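Side-chain contacts in FMN-dependent NADH:quinone oxidoreductase 1 (Bacillus anthracis, PDB 3U7I), which probably reduces quinones and cleaves the azo bond of aromatic azo compounds, using FMN as cofactor and NADH as electron donor: residues Met56-Lys59 with Thr60-Ser63; Pro110-Leu113 with Lys114-Met117; Thr155-Asp158 with Trp159-Val163; Pro195-Val198 with Leu199-Tyr203. All blocks are in the same frame, centred on the assembly; numbering follows the deposited sequence.

Contact 1: Met56-Lys59 with Thr60-Ser63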
loop_
_atom_site.group_PDB
_atom_site.type_symbol
_atom_site.label_atom_id
_atom_site.label_comp_id
_atom_site.label_asym_id
_atom_site.label_seq_id
_atom_site.Cartn_x
_atom_site.Cartn_y
_atom_site.Cartn_z
HETATM N N MSE C 56 8.462 6.346 8.122
HETATM C CA MSE C 56 7.193 5.663 8.229
HETATM C C MSE C 56 6.362 6.329 9.329
HETATM O O MSE C 56 6.916 6.735 10.354
HETATM C CB MSE C 56 7.483 4.214 8.620
HETATM C CG MSE C 56 6.284 3.376 8.841
HETATM SE SE MSE C 56 6.885 1.685 9.532
HETATM C CE MSE C 56 7.321 2.226 11.366
ATOM N N ILE C 57 5.044 6.442 9.141
ATOM C CA ILE C 57 4.170 6.865 10.248
ATOM C C ILE C 57 4.189 5.822 11.380
ATOM O O ILE C 57 3.658 4.710 11.233
ATOM C CB ILE C 57 2.691 7.106 9.803
ATOM C CG1 ILE C 57 2.581 8.266 8.805
ATOM C CG2 ILE C 57 1.797 7.392 11.016
ATOM C CD1 ILE C 57 1.175 8.421 8.200
ATOM N N ASP C 58 4.815 6.171 12.500
ATOM C CA ASP C 58 4.772 5.323 13.694
ATOM C C ASP C 58 4.332 6.127 14.926
ATOM O O ASP C 58 3.932 7.289 14.803
ATOM C CB ASP C 58 6.123 4.621 13.942
ATOM C CG ASP C 58 7.296 5.599 14.032
ATOM O OD1 ASP C 58 7.077 6.793 14.336
ATOM O OD2 ASP C 58 8.445 5.172 13.796
ATOM N N LYS C 59 4.392 5.503 16.102
ATOM C CA LYS C 59 4.068 6.186 17.362
ATOM C C LYS C 59 4.748 7.553 17.481
ATOM O O LYS C 59 4.138 8.521 17.928
ATOM C CB LYS C 59 4.460 5.325 18.571
ATOM C CG LYS C 59 3.697 4.032 18.709
ATOM C CD LYS C 59 4.159 3.251 19.931
ATOM C CE LYS C 59 3.708 1.798 19.856
ATOM N NZ LYS C 59 4.012 1.034 21.113
ATOM N N THR C 60 6.015 7.627 17.089
ATOM C CA THR C 60 6.777 8.864 17.247
ATOM C C THR C 60 6.286 9.979 16.325
ATOM O O THR C 60 6.200 11.126 16.741
ATOM C CB THR C 60 8.299 8.645 17.053
ATOM O OG1 THR C 60 8.753 7.611 17.929
ATOM C CG2 THR C 60 9.070 9.924 17.359
ATOM N N VAL C 61 5.968 9.639 15.074
ATOM C CA VAL C 61 5.462 10.615 14.104
ATOM C C VAL C 61 4.073 11.148 14.504
ATOM O O VAL C 61 3.807 12.353 14.400
ATOM C CB VAL C 61 5.420 10.023 12.670
ATOM C CG1 VAL C 61 4.655 10.948 11.719
ATOM C CG2 VAL C 61 6.827 9.757 12.155
ATOM N N LEU C 62 3.196 10.246 14.957
ATOM C CA LEU C 62 1.853 10.616 15.401
ATOM C C LEU C 62 1.928 11.518 16.634
ATOM O O LEU C 62 1.150 12.465 16.779
ATOM C CB LEU C 62 1.013 9.368 15.693
ATOM C CG LEU C 62 0.742 8.460 14.493
ATOM C CD1 LEU C 62 0.087 7.141 14.918
ATOM C CD2 LEU C 62 -0.119 9.194 13.499
ATOM N N SER C 63 2.878 11.219 17.514
ATOM C CA SER C 63 3.160 12.065 18.668
ATOM C C SER C 63 3.668 13.456 18.245
ATOM O O SER C 63 3.204 14.485 18.745
ATOM C CB SER C 63 4.184 11.372 19.571
ATOM O OG SER C 63 4.628 12.231 20.603
#
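D58 OD1 is held by two backbone N-H groups of the helix that starts just after it. V61 N gives the firmer bond, 3.1 Å to D58 OD1 with an N-H...O angle of 159°, and meets the oxygen nearly in line with its C-O bond. T60 N lies equally near D58 OD1, but its hydrogen points well off the oxygen, and that bond is weak. The carboxylate gets there because CG stands between the backbone N and the carbonyl carbon (chi1 55°), which swings the group round over the start of the helix. D58 is therefore a side-chain N-cap. Its carbonyl works as well: L62 N reaches D58 O at 3.1 Å in an almost straight bond, and one residue on S63 N binds K59 O at 3.0 Å.

Beyond the cap, I57 and L62 make an apolar contact, I57 CG2 touching L62 CD2 at 3.6 Å with the two side chains crossing at about a right angle. The CG2 methyl of V61 also rests against a carbonyl oxygen, 3.5 Å from M56 O (M56 is modelled as selenomethionine). S63 turns its hydroxyl to E78 of helix 76-94, whose V81 and M85 also meet V61. I57 and L62 pack in addition on H105 and K15 of the second subunit, respectively.

The chemistry is that of a negative charge placed at the N-terminus of a helix: D58 supplies acceptors for N-H groups that no preceding turn can serve, and the helix end would in turn be expected to favour its ionised form.

Contact 2: Pro110-Leu113 with Lys114-Met117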
loop_
_atom_site.group_PDB
_atom_site.type_symbol
_atom_site.label_atom_id
_atom_site.label_comp_id
_atom_site.label_asym_id
_atom_site.label_seq_id
_atom_site.Cartn_x
_atom_site.Cartn_y
_atom_site.Cartn_z
ATOM N N PRO C 110 4.301 -0.603 -3.630
ATOM C CA PRO C 110 5.270 -1.059 -2.630
ATOM C C PRO C 110 5.055 -0.367 -1.283
ATOM O O PRO C 110 4.701 0.809 -1.238
ATOM C CB PRO C 110 6.613 -0.640 -3.238
ATOM C CG PRO C 110 6.386 -0.682 -4.700
ATOM C CD PRO C 110 4.963 -0.195 -4.888
ATOM N N SER C 111 5.285 -1.091 -0.192
ATOM C CA SER C 111 5.125 -0.514 1.145
ATOM C C SER C 111 5.831 0.832 1.301
ATOM O O SER C 111 5.277 1.757 1.897
ATOM C CB SER C 111 5.603 -1.486 2.218
ATOM O OG SER C 111 6.944 -1.864 1.990
ATOM N N LYS C 112 7.050 0.950 0.778
ATOM C CA LYS C 112 7.781 2.213 0.919
ATOM C C LYS C 112 7.169 3.345 0.083
ATOM O O LYS C 112 7.336 4.511 0.412
ATOM C CB LYS C 112 9.290 2.055 0.654
ATOM C CG LYS C 112 10.039 1.211 1.690
ATOM C CD LYS C 112 9.814 1.674 3.136
ATOM C CE LYS C 112 10.333 3.096 3.400
ATOM N NZ LYS C 112 10.241 3.475 4.864
ATOM N N LEU C 113 6.426 3.008 -0.974
ATOM C CA LEU C 113 5.705 4.039 -1.733
ATOM C C LEU C 113 4.502 4.563 -0.931
ATOM O O LEU C 113 4.150 5.743 -1.017
ATOM C CB LEU C 113 5.274 3.534 -3.118
ATOM C CG LEU C 113 4.654 4.562 -4.067
ATOM C CD1 LEU C 113 5.515 5.820 -4.156
ATOM C CD2 LEU C 113 4.434 3.966 -5.457
ATOM N N LYS C 114 3.881 3.687 -0.145
ATOM C CA LYS C 114 2.870 4.135 0.814
ATOM C C LYS C 114 3.484 5.097 1.835
ATOM O O LYS C 114 2.911 6.152 2.103
ATOM C CB LYS C 114 2.195 2.955 1.525
ATOM C CG LYS C 114 1.080 3.378 2.490
ATOM C CD LYS C 114 0.153 4.421 1.850
ATOM C CE LYS C 114 -1.161 4.632 2.634
ATOM N NZ LYS C 114 -0.977 4.986 4.069
ATOM N N ASP C 115 4.646 4.746 2.398
ATOM C CA ASP C 115 5.344 5.643 3.319
ATOM C C ASP C 115 5.625 6.985 2.646
ATOM O O ASP C 115 5.509 8.043 3.277
ATOM C CB ASP C 115 6.675 5.056 3.782
ATOM C CG ASP C 115 6.501 3.911 4.739
ATOM O OD1 ASP C 115 5.420 3.804 5.352
ATOM O OD2 ASP C 115 7.460 3.130 4.892
ATOM N N TYR C 116 6.013 6.939 1.374
ATOM C CA TYR C 116 6.286 8.174 0.642
ATOM C C TYR C 116 5.004 8.998 0.496
ATOM O O TYR C 116 5.022 10.219 0.680
ATOM C CB TYR C 116 6.918 7.888 -0.728
ATOM C CG TYR C 116 7.324 9.140 -1.479
ATOM C CD1 TYR C 116 8.510 9.807 -1.176
ATOM C CD2 TYR C 116 6.517 9.659 -2.484
ATOM C CE1 TYR C 116 8.883 10.966 -1.873
ATOM C CE2 TYR C 116 6.876 10.820 -3.180
ATOM C CZ TYR C 116 8.051 11.461 -2.876
ATOM O OH TYR C 116 8.393 12.605 -3.578
HETATM N N MSE C 117 3.893 8.339 0.178
HETATM C CA MSE C 117 2.619 9.048 0.088
HETATM C C MSE C 117 2.320 9.706 1.429
HETATM O O MSE C 117 1.786 10.810 1.473
HETATM C CB MSE C 117 1.462 8.114 -0.311
HETATM C CG MSE C 117 1.616 7.427 -1.678
HETATM SE SE MSE C 117 1.841 8.679 -3.144
HETATM C CE MSE C 117 0.187 9.704 -2.892
#
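The carboxylate of D115 is approached at OD2 by the ammonium of K112, a salt bridge with NZ 2.8 Å from OD2. The lysine comes in on the anti side of that oxygen, 25° out of the carboxylate plane. At the other oxygen, OD1, stands S111 OG of the second subunit, and S111 here bonds the D115 of that subunit in return. The second flat group, the Y116 ring, has L113 CD1 obliquely beside it; the same methyl lies 4.2 Å from Y116 CB.

K112 has to fold back to make its bridge: its chain bends at chi2 (-53°) and chi3 (-63°), bringing CE to 3.2 Å from D115 OD2 as well. NZ has a further acceptor in V54 O, which links this helix to the loop between strand 43-48 and helix 59-68. K114 takes a different course, sending NZ to D118 and to H105 O of the second subunit.

Backbone bonds four residues apart run through the whole segment, from K114 N to P110 O (3.2 Å) up to M117 N to L113 O (2.9 Å). L113, Y116 and M117 face the protein interior, where Y116 meets L8 and I10 of strand 6-11 and M117 meets helix 165-177.

Y116 thus packs on the central sheet, while S111 and D115 carry the reciprocal bonds of the homodimer; these are the first turns of a beta-alpha-beta crossover helix, 111-120, of the flavodoxin-like fold.

Contact 3: Thr155-Asp158 with Trp159-Val163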
loop_
_atom_site.group_PDB
_atom_site.type_symbol
_atom_site.label_atom_id
_atom_site.label_comp_id
_atom_site.label_asym_id
_atom_site.label_seq_id
_atom_site.Cartn_x
_atom_site.Cartn_y
_atom_site.Cartn_z
ATOM N N THR C 155 -4.268 -5.029 -19.186
ATOM C CA THR C 155 -4.989 -4.247 -20.177
ATOM C C THR C 155 -6.051 -5.056 -20.937
ATOM O O THR C 155 -6.487 -4.655 -22.022
ATOM C CB THR C 155 -4.001 -3.604 -21.158
ATOM O OG1 THR C 155 -3.009 -4.574 -21.529
ATOM C CG2 THR C 155 -3.317 -2.414 -20.501
ATOM N N ASN C 156 -6.473 -6.184 -20.363
ATOM C CA ASN C 156 -7.493 -7.036 -20.978
ATOM C C ASN C 156 -8.913 -6.790 -20.440
ATOM O O ASN C 156 -9.846 -7.532 -20.776
ATOM C CB ASN C 156 -7.141 -8.520 -20.807
ATOM C CG ASN C 156 -5.798 -8.886 -21.407
ATOM O OD1 ASN C 156 -5.417 -8.391 -22.470
ATOM N ND2 ASN C 156 -5.073 -9.769 -20.728
ATOM N N ASP C 157 -9.062 -5.755 -19.612
ATOM C CA ASP C 157 -10.339 -5.417 -18.974
ATOM C C ASP C 157 -11.006 -6.649 -18.364
ATOM O O ASP C 157 -12.172 -6.949 -18.645
ATOM C CB ASP C 157 -11.280 -4.699 -19.948
ATOM C CG ASP C 157 -10.728 -3.348 -20.410
ATOM O OD1 ASP C 157 -10.164 -2.603 -19.574
ATOM O OD2 ASP C 157 -10.850 -3.031 -21.616
ATOM N N ASP C 158 -10.240 -7.354 -17.535
ATOM C CA ASP C 158 -10.718 -8.534 -16.823
ATOM C C ASP C 158 -10.402 -8.349 -15.345
ATOM O O ASP C 158 -10.264 -7.220 -14.877
ATOM C CB ASP C 158 -10.048 -9.801 -17.365
ATOM C CG ASP C 158 -8.530 -9.708 -17.356
ATOM O OD1 ASP C 158 -8.000 -8.700 -16.838
ATOM O OD2 ASP C 158 -7.864 -10.643 -17.855
ATOM N N TRP C 159 -10.269 -9.450 -14.615
ATOM C CA TRP C 159 -9.997 -9.380 -13.183
ATOM C C TRP C 159 -8.737 -8.582 -12.882
ATOM O O TRP C 159 -8.746 -7.714 -12.007
ATOM C CB TRP C 159 -9.895 -10.783 -12.576
ATOM C CG TRP C 159 -9.579 -10.794 -11.104
ATOM C CD1 TRP C 159 -10.458 -10.608 -10.075
ATOM C CD2 TRP C 159 -8.296 -11.017 -10.499
ATOM N NE1 TRP C 159 -9.801 -10.691 -8.866
ATOM C CE2 TRP C 159 -8.471 -10.947 -9.100
ATOM C CE3 TRP C 159 -7.012 -11.266 -11.006
ATOM C CZ2 TRP C 159 -7.413 -11.116 -8.200
ATOM C CZ3 TRP C 159 -5.964 -11.435 -10.111
ATOM C CH2 TRP C 159 -6.171 -11.364 -8.726
ATOM N N TYR C 160 -7.654 -8.866 -13.603
ATOM C CA TYR C 160 -6.387 -8.157 -13.376
ATOM C C TYR C 160 -6.552 -6.638 -13.464
ATOM O O TYR C 160 -6.005 -5.896 -12.641
ATOM C CB TYR C 160 -5.294 -8.641 -14.341
ATOM C CG TYR C 160 -4.786 -10.031 -14.018
ATOM C CD1 TYR C 160 -5.462 -11.162 -14.470
ATOM C CD2 TYR C 160 -3.642 -10.213 -13.249
ATOM C CE1 TYR C 160 -5.006 -12.435 -14.168
ATOM C CE2 TYR C 160 -3.182 -11.482 -12.939
ATOM C CZ TYR C 160 -3.864 -12.589 -13.402
ATOM O OH TYR C 160 -3.405 -13.853 -13.092
ATOM N N THR C 161 -7.311 -6.186 -14.462
ATOM C CA THR C 161 -7.579 -4.763 -14.641
ATOM C C THR C 161 -8.285 -4.207 -13.410
ATOM O O THR C 161 -7.998 -3.099 -12.972
ATOM C CB THR C 161 -8.466 -4.504 -15.867
ATOM O OG1 THR C 161 -7.980 -5.262 -16.980
ATOM C CG2 THR C 161 -8.465 -3.021 -16.218
ATOM N N ASP C 162 -9.208 -4.988 -12.860
ATOM C CA ASP C 162 -9.995 -4.562 -11.713
ATOM C C ASP C 162 -9.185 -4.506 -10.411
ATOM O O ASP C 162 -9.486 -3.695 -9.534
ATOM C CB ASP C 162 -11.220 -5.460 -11.545
ATOM C CG ASP C 162 -12.143 -5.406 -12.745
ATOM O OD1 ASP C 162 -12.141 -4.367 -13.440
ATOM O OD2 ASP C 162 -12.867 -6.398 -12.996
ATOM N N VAL C 163 -8.152 -5.343 -10.291
ATOM C CA VAL C 163 -7.340 -5.394 -9.064
ATOM C C VAL C 163 -5.971 -4.728 -9.188
ATOM O O VAL C 163 -5.089 -4.935 -8.353
ATOM C CB VAL C 163 -7.176 -6.844 -8.527
ATOM C CG1 VAL C 163 -8.532 -7.437 -8.232
ATOM C CG2 VAL C 163 -6.404 -7.715 -9.510
#
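D158 and Y160 cross at a slant, the carboxylate of D158 turned 44° from the plane of the Y160 ring, with D158 OD1 3.7 Å from Y160 CB. D157 and T161 also cross at a slant, and here a methyl does the touching: T161 CG2 sits 3.8 Å from D157 OD1. CB of T161 is directed toward the loop, and with OG1 anti to the carbonyl carbon (chi1 -46°) the hydroxyl oxygen comes under the backbone N-H of D158, accepting a hydrogen bond of 3.1 Å from D158 N. As D158 is the N-cap and T161 the third residue of the helix, this is one half of a capping box. The same OG1 is also bonded to Y154 O, so the hydroxyl is gripped twice and its rotation is fixed.

The first regular helical bond follows, D162 N to D158 O at 3.2 Å. Within the helix W159 directs its six-membered ring at Y160: CE3 lies 3.7 Å above the centre of the Y160 ring, while Y160 CD1 is at the indole edge. V163 CG2 lies over one indole face, toward its rim.

This short helix, 159-162, comes after strand 143-149 and shortly before helix 165-177. W159 meets F107 edge-to-face and also the ring of F176 of the second subunit, so the aromatic side of the turn meets both the loop carrying F107 and the neighbouring subunit.

Contact 4: Pro195-Val198 with Leu199-Tyr203; sequences PTEV and LQNAY
L199 and V198, with N201 after them, bury most in this contact. L199 and N201 lie against the preceding turn, at P195 O and E197, while V198 is covered by L199 and A202. L199 lays its CB and CG along the carbonyl of P195, CG coming 3.5 Å from P195 O, the same oxygen that takes the backbone bond from L199 N. V198 has CG1 anti to the backbone N (chi1 180°), which brings that methyl to 3.6 Å from L199 N; its carbonyl receives A202 N, and A202 CB lies 3.5 Å from V198 O.

N201 crosses E197 obliquely, amide and carboxylate planes 76° apart, with ND2 over the aliphatic part of the glutamate, 3.4 Å from E197 CG. The polar ends are joined through a water. It accepts from N201 ND2 at 2.6 Å and donates to E197 OE2 at 2.5 Å; both distances are unusually short, which leaves its exact position doubtful, but it links the two side chains. On another side of the helix T196 and Q200 lie side by side, with T196 CG2 3.9 Å from Q200 CG.

Helix 195-214 begins here, and its inner side rests on the central sheet: V198 and A202 both touch A187 of strand 181-187. A202 also packs on V26 of helix 22-37, and L199 on K25. Y203 stacks on H29 of that same helix, while V198 lies about 4 Å, side chain to side chain, from V22, a predicted FMN-binding residue.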
loop_
_atom_site.group_PDB
_atom_site.type_symbol
_atom_site.label_atom_id
_atom_site.label_comp_id
_atom_site.label_asym_id
_atom_site.label_seq_id
_atom_site.Cartn_x
_atom_site.Cartn_y
_atom_site.Cartn_z
ATOM N N PRO C 195 10.892 -11.600 -23.180
ATOM C CA PRO C 195 11.628 -10.541 -22.475
ATOM C C PRO C 195 12.064 -9.398 -23.391
ATOM O O PRO C 195 12.043 -8.237 -22.987
ATOM C CB PRO C 195 12.855 -11.278 -21.924
ATOM C CG PRO C 195 12.408 -12.674 -21.762
ATOM C CD PRO C 195 11.475 -12.927 -22.921
ATOM N N THR C 196 12.462 -9.732 -24.613
ATOM C CA THR C 196 12.854 -8.715 -25.578
ATOM C C THR C 196 11.627 -7.983 -26.124
ATOM O O THR C 196 11.712 -6.808 -26.485
ATOM C CB THR C 196 13.678 -9.320 -26.731
ATOM O OG1 THR C 196 14.796 -10.033 -26.188
ATOM C CG2 THR C 196 14.183 -8.230 -27.650
ATOM N N GLU C 197 10.491 -8.681 -26.172
ATOM C CA GLU C 197 9.223 -8.081 -26.586
ATOM C C GLU C 197 8.743 -7.075 -25.542
ATOM O O GLU C 197 8.324 -5.966 -25.882
ATOM C CB GLU C 197 8.147 -9.152 -26.793
ATOM C CG GLU C 197 6.760 -8.577 -27.103
ATOM C CD GLU C 197 5.609 -9.517 -26.728
ATOM O OE1 GLU C 197 5.752 -10.755 -26.888
ATOM O OE2 GLU C 197 4.557 -9.012 -26.271
ATOM N N VAL C 198 8.804 -7.465 -24.271
ATOM C CA VAL C 198 8.423 -6.563 -23.186
ATOM C C VAL C 198 9.281 -5.302 -23.224
ATOM O O VAL C 198 8.758 -4.187 -23.286
ATOM C CB VAL C 198 8.555 -7.232 -21.792
ATOM C CG1 VAL C 198 8.154 -6.265 -20.693
ATOM C CG2 VAL C 198 7.710 -8.483 -21.723
ATOM N N LEU C 199 10.598 -5.486 -23.187
ATOM C CA LEU C 199 11.531 -4.365 -23.146
ATOM C C LEU C 199 11.336 -3.417 -24.320
ATOM O O LEU C 199 11.265 -2.205 -24.132
ATOM C CB LEU C 199 12.978 -4.863 -23.082
ATOM C CG LEU C 199 13.444 -5.344 -21.702
ATOM C CD1 LEU C 199 14.816 -5.987 -21.790
ATOM C CD2 LEU C 199 13.461 -4.194 -20.701
ATOM N N GLN C 200 11.237 -3.973 -25.528
ATOM C CA GLN C 200 11.134 -3.164 -26.744
ATOM C C GLN C 200 9.819 -2.393 -26.855
ATOM O O GLN C 200 9.800 -1.252 -27.324
ATOM C CB GLN C 200 11.371 -4.019 -27.994
ATOM C CG GLN C 200 12.784 -4.588 -28.099
ATOM C CD GLN C 200 13.863 -3.507 -28.088
ATOM O OE1 GLN C 200 13.672 -2.407 -28.622
ATOM N NE2 GLN C 200 15.003 -3.816 -27.471
ATOM N N ASN C 201 8.722 -3.009 -26.427
ATOM C CA ASN C 201 7.439 -2.314 -26.419
ATOM C C ASN C 201 7.418 -1.154 -25.421
ATOM O O ASN C 201 6.905 -0.075 -25.721
ATOM C CB ASN C 201 6.297 -3.289 -26.147
ATOM C CG ASN C 201 5.937 -4.116 -27.367
ATOM O OD1 ASN C 201 5.897 -3.601 -28.488
ATOM N ND2 ASN C 201 5.677 -5.406 -27.158
ATOM N N ALA C 202 7.994 -1.388 -24.242
ATOM C CA ALA C 202 8.082 -0.384 -23.185
ATOM C C ALA C 202 9.044 0.733 -23.573
ATOM O O ALA C 202 8.764 1.908 -23.342
ATOM C CB ALA C 202 8.516 -1.021 -21.890
ATOM N N TYR C 203 10.182 0.365 -24.157
ATOM C CA TYR C 203 11.125 1.358 -24.653
ATOM C C TYR C 203 10.436 2.350 -25.589
ATOM O O TYR C 203 10.654 3.557 -25.488
ATOM C CB TYR C 203 12.292 0.698 -25.387
ATOM C CG TYR C 203 13.269 -0.047 -24.498
ATOM C CD1 TYR C 203 13.282 0.144 -23.119
ATOM C CD2 TYR C 203 14.190 -0.937 -25.045
ATOM C CE1 TYR C 203 14.184 -0.542 -22.308
ATOM C CE2 TYR C 203 15.089 -1.624 -24.248
ATOM C CZ TYR C 203 15.083 -1.424 -22.885
ATOM O OH TYR C 203 15.982 -2.116 -22.106
HETATM O O HOH W 1 4.715 -6.780 -25.212
#

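Overall arrangement
The contacts follow one another along the chain, and each sits at the start of a helix, 59-68, 111-120, 159-162 and 195-214 in turn. Contacts 1 and 2, centres 15 Å apart, touch where M56 CG meets D115 OD1. Contact 3 stands 23 Å from contact 2 and 21 Å from contact 4 between centres, while contacts 1 and 4, 42 Å apart, lie on opposite sides of the chain's centre. All belong to one flavodoxin-like fold built on the five-stranded parallel sheet. Contacts 1 to 3 touch the second subunit and so lie at the homodimer interface; contact 4 packs against strand 181-187, an outermost strand, and helix 22-37, and no other chain touches it.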